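Local coordinates for uncharacterized protein (Pyrococcus horikoshii, PDB 1ZJJ), which is an uncharacterised magnesium-binding protein of the haloacid dehalogenase superfamily, probably acting as a phosphatase, at residues Ile67-His80 against Ile183-Val196. Sequence-based numbering, arbitrary orientation.
Sequences ITSGLATRLYMSKH and IIIGKPNEPMYEVV
A72 of helix 69-80 rests its CB on M192 SD, 3.5 Å away, where that helix crosses helix 190-196 nearly at a right angle (89°). This haloacid dehalogenase fold shows how crossing helices join two parallel sheets: strand 66-68 is outermost in one sheet, strand 183-184 in the other, and each runs on toward one of the crossing helices. Followed outward, the side chain of I185 shows how such a junction is filled. Its CB lies near T73 OG1, and CG1 approaches the same T73 OG1 more closely, at 3.4 Å; CG2 touches A72 CB, and CD1 reaches Y76 CD2 at 3.6 Å. T73 OG1 is itself tied back to S69 O, so the hydroxyl has a polar partner while apolar carbon lies against it. V195, one turn beyond P191, touches both L75 CD1 and I67 CG2 with CG1, while CG2 meets A72 CA. Toward the C-terminal end of helix 69-80 the contact becomes polar. CG of E194 stands anti to the backbone N (chi1 174°), and the extended chain carries the carboxylate out to that last turn. The extended K79 chain brings NZ to E194 OE2 from above the carboxylate plane, 2.9 Å away. H80 instead lies almost coplanar with the carboxylate (20°). Were E194 replaced by an alanine, K79 NZ would probably lose this salt-bridge mate and the H80 ring would be freer to turn. The single NE2 N-H of H80 is shared, in a bifurcated and bent bond, between the syn lone pairs of E194 OE1 and OE2, 2.9 Å from each, so OE2 takes two donors.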
ATOM      1  N   ILE B  67       9.970 -23.097 -10.318  1.00 19.45           N
ATOM      2  CA  ILE B  67       9.609 -22.690  -8.963  1.00 19.37           C
ATOM      3  C   ILE B  67       8.988 -21.302  -8.961  1.00 19.49           C
ATOM      4  O   ILE B  67       9.620 -20.326  -9.366  1.00 17.84           O
ATOM      5  CB  ILE B  67      10.848 -22.669  -8.050  1.00 20.35           C
ATOM      6  CG1 ILE B  67      11.548 -24.025  -8.107  1.00 19.04           C
ATOM      7  CG2 ILE B  67      10.442 -22.326  -6.619  1.00 23.01           C
ATOM      8  CD1 ILE B  67      12.885 -24.032  -7.419  1.00 21.02           C
ATOM      9  N   THR B  68       7.744 -21.227  -8.505  1.00 16.82           N
ATOM     10  CA  THR B  68       7.021 -19.968  -8.431  1.00 16.83           C
ATOM     11  C   THR B  68       6.987 -19.541  -6.966  1.00 17.03           C
ATOM     12  O   THR B  68       7.161 -20.374  -6.067  1.00 16.35           O
ATOM     13  CB  THR B  68       5.574 -20.129  -8.915  1.00 17.48           C
ATOM     14  OG1 THR B  68       4.897 -21.071  -8.070  1.00 19.15           O
ATOM     15  CG2 THR B  68       5.541 -20.641 -10.354  1.00 19.73           C
ATOM     16  N   SER B  69       6.758 -18.259  -6.713  1.00 15.18           N
ATOM     17  CA  SER B  69       6.700 -17.803  -5.333  1.00 15.01           C
ATOM     18  C   SER B  69       5.555 -18.522  -4.620  1.00 13.77           C
ATOM     19  O   SER B  69       5.627 -18.776  -3.427  1.00 13.56           O
ATOM     20  CB  SER B  69       6.514 -16.282  -5.261  1.00 14.06           C
ATOM     21  OG  SER B  69       5.314 -15.856  -5.873  1.00 13.63           O
ATOM     22  N   GLY B  70       4.508 -18.857  -5.370  1.00 15.57           N
ATOM     23  CA  GLY B  70       3.369 -19.552  -4.788  1.00 15.50           C
ATOM     24  C   GLY B  70       3.757 -20.929  -4.284  1.00 14.05           C
ATOM     25  O   GLY B  70       3.329 -21.355  -3.212  1.00 17.42           O
ATOM     26  N   LEU B  71       4.561 -21.635  -5.068  1.00 14.55           N
ATOM     27  CA  LEU B  71       4.954 -22.953  -4.629  1.00 15.68           C
ATOM     28  C   LEU B  71       5.931 -22.831  -3.475  1.00 16.55           C
ATOM     29  O   LEU B  71       5.874 -23.567  -2.498  1.00 17.81           O
ATOM     30  CB  LEU B  71       5.622 -23.670  -5.804  1.00 15.64           C
ATOM     31  CG  LEU B  71       6.407 -24.909  -5.365  1.00 19.22           C
ATOM     32  CD1 LEU B  71       5.491 -26.073  -4.982  1.00 18.42           C
ATOM     33  CD2 LEU B  71       7.338 -25.438  -6.456  1.00 19.15           C
ATOM     34  N   ALA B  72       6.832 -21.855  -3.525  1.00 15.79           N
ATOM     35  CA  ALA B  72       7.756 -21.613  -2.420  1.00 14.65           C
ATOM     36  C   ALA B  72       6.988 -21.259  -1.142  1.00 15.72           C
ATOM     37  O   ALA B  72       7.391 -21.640  -0.039  1.00 15.14           O
ATOM     38  CB  ALA B  72       8.724 -20.480  -2.785  1.00 14.82           C
ATOM     39  N   THR B  73       5.888 -20.525  -1.293  1.00 15.20           N
ATOM     40  CA  THR B  73       5.075 -20.131  -0.148  1.00 15.23           C
ATOM     41  C   THR B  73       4.446 -21.368   0.499  1.00 15.75           C
ATOM     42  O   THR B  73       4.486 -21.520   1.717  1.00 16.10           O
ATOM     43  CB  THR B  73       3.969 -19.127  -0.567  1.00 15.71           C
ATOM     44  OG1 THR B  73       4.579 -17.929  -1.068  1.00 14.40           O
ATOM     45  CG2 THR B  73       3.090 -18.766   0.617  1.00 15.97           C
ATOM     46  N   ARG B  74       3.870 -22.249  -0.316  1.00 16.62           N
ATOM     47  CA  ARG B  74       3.272 -23.475   0.205  1.00 16.57           C
ATOM     48  C   ARG B  74       4.331 -24.293   0.940  1.00 17.11           C
ATOM     49  O   ARG B  74       4.100 -24.760   2.054  1.00 15.74           O
ATOM     50  CB  ARG B  74       2.668 -24.320  -0.928  1.00 17.85           C
ATOM     51  CG  ARG B  74       2.398 -25.783  -0.538  1.00 20.17           C
ATOM     52  CD  ARG B  74       1.437 -26.501  -1.506  1.00 20.43           C
ATOM     53  NE  ARG B  74       1.981 -26.748  -2.844  1.00 20.90           N
ATOM     54  CZ  ARG B  74       2.918 -27.653  -3.133  1.00 24.52           C
ATOM     55  NH1 ARG B  74       3.440 -28.417  -2.181  1.00 26.17           N
ATOM     56  NH2 ARG B  74       3.325 -27.810  -4.385  1.00 25.51           N
ATOM     57  N   LEU B  75       5.495 -24.462   0.313  1.00 15.92           N
ATOM     58  CA  LEU B  75       6.583 -25.231   0.917  1.00 17.45           C
ATOM     59  C   LEU B  75       7.061 -24.609   2.232  1.00 17.30           C
ATOM     60  O   LEU B  75       7.383 -25.323   3.188  1.00 18.28           O
ATOM     61  CB  LEU B  75       7.755 -25.360  -0.066  1.00 17.21           C
ATOM     62  CG  LEU B  75       7.449 -26.114  -1.370  1.00 19.71           C
ATOM     63  CD1 LEU B  75       8.670 -26.116  -2.269  1.00 19.74           C
ATOM     64  CD2 LEU B  75       7.025 -27.542  -1.055  1.00 19.00           C
ATOM     65  N   TYR B  76       7.110 -23.283   2.280  1.00 17.58           N
ATOM     66  CA  TYR B  76       7.528 -22.597   3.496  1.00 17.74           C
ATOM     67  C   TYR B  76       6.514 -22.864   4.617  1.00 17.17           C
ATOM     68  O   TYR B  76       6.884 -23.226   5.735  1.00 15.68           O
ATOM     69  CB  TYR B  76       7.624 -21.087   3.257  1.00 17.31           C
ATOM     70  CG  TYR B  76       7.882 -20.319   4.528  1.00 17.72           C
ATOM     71  CD1 TYR B  76       9.158 -20.271   5.092  1.00 17.01           C
ATOM     72  CD2 TYR B  76       6.832 -19.712   5.218  1.00 19.19           C
ATOM     73  CE1 TYR B  76       9.377 -19.645   6.318  1.00 19.13           C
ATOM     74  CE2 TYR B  76       7.039 -19.086   6.440  1.00 17.47           C
ATOM     75  CZ  TYR B  76       8.311 -19.059   6.985  1.00 18.98           C
ATOM     76  OH  TYR B  76       8.504 -18.455   8.206  1.00 20.97           O
ATOM     77  N   MET B  77       5.233 -22.672   4.304  1.00 16.79           N
ATOM     78  CA  MET B  77       4.161 -22.882   5.272  1.00 17.53           C
ATOM     79  C   MET B  77       4.166 -24.312   5.808  1.00 17.75           C
ATOM     80  O   MET B  77       4.075 -24.533   7.012  1.00 18.24           O
ATOM     81  CB  MET B  77       2.807 -22.561   4.627  1.00 16.51           C
ATOM     82  CG  MET B  77       2.674 -21.097   4.230  1.00 17.83           C
ATOM     83  SD  MET B  77       1.210 -20.727   3.250  1.00 17.23           S
ATOM     84  CE  MET B  77      -0.015 -20.606   4.554  1.00 19.94           C
ATOM     85  N   SER B  78       4.282 -25.279   4.906  1.00 18.44           N
ATOM     86  CA  SER B  78       4.297 -26.680   5.287  1.00 19.68           C
ATOM     87  C   SER B  78       5.446 -27.013   6.242  1.00 21.84           C
ATOM     88  O   SER B  78       5.267 -27.737   7.226  1.00 19.00           O
ATOM     89  CB  SER B  78       4.405 -27.548   4.034  1.00 21.42           C
ATOM     90  OG  SER B  78       4.162 -28.907   4.336  1.00 26.52           O
ATOM     91  N   LYS B  79       6.621 -26.468   5.952  1.00 22.55           N
ATOM     92  CA  LYS B  79       7.808 -26.728   6.753  1.00 24.25           C
ATOM     93  C   LYS B  79       7.956 -25.946   8.053  1.00 24.82           C
ATOM     94  O   LYS B  79       8.463 -26.484   9.036  1.00 26.35           O
ATOM     95  CB  LYS B  79       9.058 -26.485   5.902  1.00 24.73           C
ATOM     96  CG  LYS B  79      10.360 -26.849   6.584  1.00 26.07           C
ATOM     97  CD  LYS B  79      11.543 -26.650   5.647  1.00 26.95           C
ATOM     98  CE  LYS B  79      12.772 -27.348   6.196  1.00 29.38           C
ATOM     99  NZ  LYS B  79      14.002 -27.043   5.413  1.00 28.34           N
ATOM    100  N   HIS B  80       7.498 -24.698   8.073  1.00 23.41           N
ATOM    101  CA  HIS B  80       7.685 -23.850   9.244  1.00 24.07           C
ATOM    102  C   HIS B  80       6.477 -23.321  10.014  1.00 23.89           C
ATOM    103  O   HIS B  80       6.656 -22.614  10.999  1.00 24.61           O
ATOM    104  CB  HIS B  80       8.560 -22.655   8.843  1.00 23.99           C
ATOM    105  CG  HIS B  80       9.883 -23.040   8.266  1.00 25.37           C
ATOM    106  ND1 HIS B  80      10.866 -23.662   9.007  1.00 26.45           N
ATOM    107  CD2 HIS B  80      10.386 -22.909   7.014  1.00 26.40           C
ATOM    108  CE1 HIS B  80      11.915 -23.896   8.239  1.00 27.72           C
ATOM    109  NE2 HIS B  80      11.649 -23.448   7.023  1.00 25.15           N
ATOM    110  N   ILE B 183       6.080 -11.625   6.353  1.00 17.89           N
ATOM    111  CA  ILE B 183       7.114 -12.612   6.081  1.00 17.65           C
ATOM    112  C   ILE B 183       7.065 -12.716   4.557  1.00 17.97           C
ATOM    113  O   ILE B 183       6.087 -13.220   4.002  1.00 16.61           O
ATOM    114  CB  ILE B 183       6.761 -13.960   6.718  1.00 17.05           C
ATOM    115  CG1 ILE B 183       6.824 -13.837   8.240  1.00 20.34           C
ATOM    116  CG2 ILE B 183       7.710 -15.038   6.237  1.00 18.80           C
ATOM    117  CD1 ILE B 183       6.366 -15.072   8.971  1.00 18.82           C
ATOM    118  N   ILE B 184       8.090 -12.200   3.879  1.00 18.73           N
ATOM    119  CA  ILE B 184       8.123 -12.240   2.416  1.00 18.48           C
ATOM    120  C   ILE B 184       8.860 -13.480   1.936  1.00 17.76           C
ATOM    121  O   ILE B 184      10.015 -13.714   2.291  1.00 17.66           O
ATOM    122  CB  ILE B 184       8.794 -10.973   1.818  1.00 20.00           C
ATOM    123  CG1 ILE B 184       8.080  -9.710   2.316  1.00 21.51           C
ATOM    124  CG2 ILE B 184       8.732 -11.027   0.291  1.00 18.48           C
ATOM    125  CD1 ILE B 184       6.629  -9.621   1.921  1.00 22.36           C
ATOM    126  N   ILE B 185       8.189 -14.261   1.102  1.00 15.22           N
ATOM    127  CA  ILE B 185       8.747 -15.511   0.608  1.00 15.03           C
ATOM    128  C   ILE B 185       9.759 -15.442  -0.539  1.00 16.80           C
ATOM    129  O   ILE B 185      10.853 -16.013  -0.442  1.00 17.35           O
ATOM    130  CB  ILE B 185       7.599 -16.467   0.189  1.00 16.45           C
ATOM    131  CG1 ILE B 185       6.625 -16.652   1.356  1.00 15.73           C
ATOM    132  CG2 ILE B 185       8.166 -17.819  -0.246  1.00 15.33           C
ATOM    133  CD1 ILE B 185       7.265 -17.212   2.606  1.00 15.77           C
ATOM    134  N   GLY B 186       9.398 -14.736  -1.609  1.00 15.50           N
ATOM    135  CA  GLY B 186      10.240 -14.668  -2.788  1.00 17.71           C
ATOM    136  C   GLY B 186      11.544 -13.896  -2.748  1.00 18.67           C
ATOM    137  O   GLY B 186      11.906 -13.302  -1.732  1.00 18.90           O
ATOM    138  N   LYS B 187      12.253 -13.929  -3.874  1.00 18.47           N
ATOM    139  CA  LYS B 187      13.526 -13.228  -4.030  1.00 18.57           C
ATOM    140  C   LYS B 187      13.334 -11.779  -3.600  1.00 18.07           C
ATOM    141  O   LYS B 187      12.313 -11.169  -3.917  1.00 18.52           O
ATOM    142  CB  LYS B 187      13.964 -13.264  -5.495  1.00 16.99           C
ATOM    143  CG  LYS B 187      14.121 -14.665  -6.067  1.00 17.81           C
ATOM    144  CD  LYS B 187      14.326 -14.629  -7.580  1.00 16.86           C
ATOM    145  CE  LYS B 187      13.072 -14.127  -8.288  1.00 19.55           C
ATOM    146  NZ  LYS B 187      13.291 -14.042  -9.751  1.00 19.53           N
ATOM    147  N   PRO B 188      14.339 -11.186  -2.934  1.00 19.58           N
ATOM    148  CA  PRO B 188      15.642 -11.743  -2.548  1.00 18.87           C
ATOM    149  C   PRO B 188      15.645 -12.336  -1.145  1.00 20.72           C
ATOM    150  O   PRO B 188      16.661 -12.298  -0.446  1.00 21.12           O
ATOM    151  CB  PRO B 188      16.546 -10.527  -2.631  1.00 20.38           C
ATOM    152  CG  PRO B 188      15.675  -9.487  -1.995  1.00 19.05           C
ATOM    153  CD  PRO B 188      14.312  -9.736  -2.663  1.00 21.21           C
ATOM    154  N   ASN B 189      14.513 -12.897  -0.738  1.00 19.85           N
ATOM    155  CA  ASN B 189      14.388 -13.455   0.596  1.00 20.58           C
ATOM    156  C   ASN B 189      14.817 -14.905   0.771  1.00 21.76           C
ATOM    157  O   ASN B 189      14.861 -15.688  -0.174  1.00 21.01           O
ATOM    158  CB  ASN B 189      12.954 -13.249   1.081  1.00 21.39           C
ATOM    159  CG  ASN B 189      12.616 -11.779   1.238  1.00 24.49           C
ATOM    160  OD1 ASN B 189      12.995 -11.152   2.224  1.00 26.24           O
ATOM    161  ND2 ASN B 189      11.927 -11.215   0.254  1.00 23.43           N
ATOM    162  N   GLU B 190      15.125 -15.242   2.016  1.00 21.69           N
ATOM    163  CA  GLU B 190      15.607 -16.556   2.408  1.00 23.58           C
ATOM    164  C   GLU B 190      14.679 -17.755   2.161  1.00 21.70           C
ATOM    165  O   GLU B 190      15.147 -18.832   1.801  1.00 20.86           O
ATOM    166  CB  GLU B 190      16.033 -16.476   3.878  1.00 27.80           C
ATOM    167  CG  GLU B 190      16.807 -17.660   4.400  1.00 30.62           C
ATOM    168  CD  GLU B 190      15.914 -18.838   4.678  1.00 35.55           C
ATOM    169  OE1 GLU B 190      14.716 -18.605   4.938  1.00 37.18           O
ATOM    170  OE2 GLU B 190      16.400 -19.990   4.652  1.00 37.37           O
ATOM    171  N   PRO B 191      13.356 -17.596   2.350  1.00 20.63           N
ATOM    172  CA  PRO B 191      12.471 -18.742   2.110  1.00 19.60           C
ATOM    173  C   PRO B 191      12.615 -19.297   0.689  1.00 18.68           C
ATOM    174  O   PRO B 191      12.540 -20.511   0.470  1.00 17.97           O
ATOM    175  CB  PRO B 191      11.076 -18.161   2.353  1.00 19.98           C
ATOM    176  CG  PRO B 191      11.338 -17.108   3.394  1.00 20.53           C
ATOM    177  CD  PRO B 191      12.591 -16.445   2.863  1.00 20.02           C
ATOM    178  N   MET B 192      12.821 -18.401  -0.273  1.00 18.33           N
ATOM    179  CA  MET B 192      12.971 -18.803  -1.670  1.00 19.01           C
ATOM    180  C   MET B 192      14.278 -19.571  -1.833  1.00 19.85           C
ATOM    181  O   MET B 192      14.341 -20.557  -2.563  1.00 19.00           O
ATOM    182  CB  MET B 192      12.985 -17.576  -2.584  1.00 20.23           C
ATOM    183  CG  MET B 192      12.706 -17.891  -4.043  1.00 21.87           C
ATOM    184  SD  MET B 192      10.968 -18.325  -4.293  1.00 26.16           S
ATOM    185  CE  MET B 192      10.549 -17.258  -5.637  1.00 20.89           C
ATOM    186  N   TYR B 193      15.322 -19.112  -1.150  1.00 20.47           N
ATOM    187  CA  TYR B 193      16.622 -19.775  -1.222  1.00 21.22           C
ATOM    188  C   TYR B 193      16.506 -21.159  -0.604  1.00 20.57           C
ATOM    189  O   TYR B 193      17.097 -22.119  -1.089  1.00 20.47           O
ATOM    190  CB  TYR B 193      17.688 -18.977  -0.467  1.00 22.27           C
ATOM    191  CG  TYR B 193      19.067 -19.604  -0.536  1.00 25.45           C
ATOM    192  CD1 TYR B 193      19.787 -19.620  -1.731  1.00 24.48           C
ATOM    193  CD2 TYR B 193      19.634 -20.212   0.583  1.00 26.24           C
ATOM    194  CE1 TYR B 193      21.035 -20.229  -1.811  1.00 26.67           C
ATOM    195  CE2 TYR B 193      20.885 -20.824   0.514  1.00 27.39           C
ATOM    196  CZ  TYR B 193      21.577 -20.831  -0.684  1.00 25.79           C
ATOM    197  OH  TYR B 193      22.793 -21.463  -0.767  1.00 27.13           O
ATOM    198  N   GLU B 194      15.739 -21.255   0.477  1.00 21.68           N
ATOM    199  CA  GLU B 194      15.551 -22.530   1.148  1.00 21.66           C
ATOM    200  C   GLU B 194      14.960 -23.535   0.172  1.00 20.82           C
ATOM    201  O   GLU B 194      15.332 -24.703   0.177  1.00 19.79           O
ATOM    202  CB  GLU B 194      14.642 -22.366   2.371  1.00 22.21           C
ATOM    203  CG  GLU B 194      14.284 -23.674   3.042  1.00 25.17           C
ATOM    204  CD  GLU B 194      13.583 -23.479   4.374  1.00 27.07           C
ATOM    205  OE1 GLU B 194      12.673 -22.631   4.456  1.00 26.62           O
ATOM    206  OE2 GLU B 194      13.938 -24.185   5.339  1.00 29.46           O
ATOM    207  N   VAL B 195      14.045 -23.078  -0.678  1.00 19.60           N
ATOM    208  CA  VAL B 195      13.435 -23.971  -1.662  1.00 21.35           C
ATOM    209  C   VAL B 195      14.426 -24.423  -2.738  1.00 20.40           C
ATOM    210  O   VAL B 195      14.463 -25.596  -3.104  1.00 21.46           O
ATOM    211  CB  VAL B 195      12.213 -23.310  -2.333  1.00 20.86           C
ATOM    212  CG1 VAL B 195      11.711 -24.176  -3.474  1.00 21.60           C
ATOM    213  CG2 VAL B 195      11.106 -23.131  -1.304  1.00 19.50           C
ATOM    214  N   VAL B 196      15.224 -23.489  -3.244  1.00 21.08           N
ATOM    215  CA  VAL B 196      16.227 -23.808  -4.259  1.00 20.81           C
ATOM    216  C   VAL B 196      17.220 -24.820  -3.694  1.00 22.27           C
ATOM    217  O   VAL B 196      17.564 -25.800  -4.344  1.00 22.30           O
ATOM    218  CB  VAL B 196      17.001 -22.534  -4.699  1.00 18.98           C
ATOM    219  CG1 VAL B 196      18.211 -22.919  -5.546  1.00 17.52           C
ATOM    220  CG2 VAL B 196      16.082 -21.605  -5.488  1.00 18.97           C
TER